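Local coordinates for protein purine nucleoside phosphorylase YlmD (Geobacillus stearothermophilus, PDB 6T1B) that catalyses the phosphorolysis of adenosine, inosine and S-methyl-5'-thioadenosine to the free base and the corresponding sugar 1-phosphate, and also deaminates adenosine, at residues V187-R190 against V191-S194. Numbering follows the deposited sequence.
Sequences VDDR and VVDS
Asp188 is the N-cap of helix 189-195, and its carboxylate turns back to the backbone N-H of Val191. Its CG sits between the backbone N and the carbonyl carbon (chi1 57°), which folds the carboxylate back toward the helix start. OD1 accepts from Val191 N at 3.2 Å, met nearly along the C-O axis. The backbone O of Asp188 takes Val192 N in an almost straight bond of 3.3 Å (170° at the hydrogen). An alanine here has no carboxylate to offer, and the N-H of Val191 would probably be left with the weak bond to the backbone O of this residue. The carboxylate also lies across Val191, with OD1 3.7 Å from CG2. The bent Arg190 chain crosses Val191 at a slant, with NE 4.0 Å from the same methyl. Just before the cap, Val187 packs against the first turn. Its side chain crosses that of Val191 at about a right angle, CB to CB 3.7 Å, while its CG2 touches CG1 of Val192. Val187 belongs to the small antiparallel sheet; Val191, touching Leu217 of strand 214-217, ties the helix to it. Trp146 of helix 146-150 also touches Val191. On the polar side, one water donates to OD1 of both Asp189 and Asp193. Tyr215 OH bonds the first carboxylate, and Arg196 forms a salt bridge with the second. Three residues after Val191, Ser194 OG folds back to donate to Val191 O at 2.7 Å.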
loop_
_atom_site.group_PDB
_atom_site.type_symbol
_atom_site.label_atom_id
_atom_site.label_comp_id
_atom_site.label_asym_id
_atom_site.label_seq_id
_atom_site.Cartn_x
_atom_site.Cartn_y
_atom_site.Cartn_z
ATOM N N VAL A 187 -10.447 13.073 11.841
ATOM C CA VAL A 187 -11.676 12.715 11.141
ATOM C C VAL A 187 -12.864 12.972 12.065
ATOM O O VAL A 187 -12.711 13.306 13.246
ATOM C CB VAL A 187 -11.672 11.261 10.647
ATOM C CG1 VAL A 187 -10.447 11.017 9.778
ATOM C CG2 VAL A 187 -11.721 10.286 11.832
ATOM N N ASP A 188 -14.066 12.797 11.514
ATOM C CA ASP A 188 -15.313 13.079 12.213
ATOM C C ASP A 188 -16.041 11.792 12.598
ATOM O O ASP A 188 -15.581 10.680 12.330
ATOM C CB ASP A 188 -16.209 14.013 11.378
ATOM C CG ASP A 188 -16.527 13.450 10.004
ATOM O OD1 ASP A 188 -16.398 12.224 9.800
ATOM O OD2 ASP A 188 -16.899 14.246 9.113
ATOM N N ASP A 189 -17.192 11.956 13.258
ATOM C CA ASP A 189 -17.951 10.793 13.720
ATOM C C ASP A 189 -18.324 9.867 12.570
ATOM O O ASP A 189 -18.402 8.649 12.755
ATOM C CB ASP A 189 -19.223 11.242 14.429
ATOM C CG ASP A 189 -18.945 11.820 15.783
ATOM O OD1 ASP A 189 -18.394 11.079 16.627
ATOM O OD2 ASP A 189 -19.247 13.012 15.995
ATOM N N ARG A 190 -18.587 10.426 11.392
ATOM C CA ARG A 190 -18.947 9.598 10.247
ATOM C C ARG A 190 -17.871 8.557 9.977
ATOM O O ARG A 190 -18.166 7.368 9.788
ATOM C CB ARG A 190 -19.152 10.497 9.027
ATOM C CG ARG A 190 -19.621 9.786 7.777
ATOM C CD ARG A 190 -18.454 9.321 6.926
ATOM N NE ARG A 190 -17.731 10.410 6.269
ATOM C CZ ARG A 190 -17.964 10.820 5.023
ATOM N NH1 ARG A 190 -17.244 11.800 4.496
ATOM N NH2 ARG A 190 -18.914 10.243 4.302
ATOM N N VAL A 191 -16.609 8.986 9.951
ATOM C CA VAL A 191 -15.530 8.056 9.647
ATOM C C VAL A 191 -15.400 7.010 10.748
ATOM O O VAL A 191 -15.389 5.804 10.478
ATOM C CB VAL A 191 -14.212 8.808 9.405
ATOM C CG1 VAL A 191 -13.057 7.817 9.284
ATOM C CG2 VAL A 191 -14.321 9.632 8.153
ATOM N N VAL A 192 -15.295 7.445 12.002
ATOM C CA VAL A 192 -15.077 6.456 13.053
ATOM C C VAL A 192 -16.276 5.518 13.157
ATOM O O VAL A 192 -16.115 4.310 13.382
ATOM C CB VAL A 192 -14.691 7.111 14.393
ATOM C CG1 VAL A 192 -13.360 7.867 14.239
ATOM C CG2 VAL A 192 -15.777 8.016 14.898
ATOM N N ASP A 193 -17.494 6.047 12.959
ATOM C CA ASP A 193 -18.682 5.201 13.015
ATOM C C ASP A 193 -18.647 4.113 11.946
ATOM O O ASP A 193 -19.128 2.996 12.175
ATOM C CB ASP A 193 -19.950 6.047 12.867
ATOM C CG ASP A 193 -20.251 6.868 14.100
ATOM O OD1 ASP A 193 -19.721 6.538 15.180
ATOM O OD2 ASP A 193 -21.029 7.839 13.995
ATOM N N SER A 194 -18.104 4.424 10.768
ATOM C CA SER A 194 -18.000 3.414 9.725
ATOM C C SER A 194 -16.948 2.366 10.058
ATOM O O SER A 194 -17.019 1.242 9.543
ATOM C CB SER A 194 -17.653 4.072 8.386
ATOM O OG SER A 194 -16.282 4.437 8.347
HETATM O O HOH W 1 -18.763 8.265 17.089
#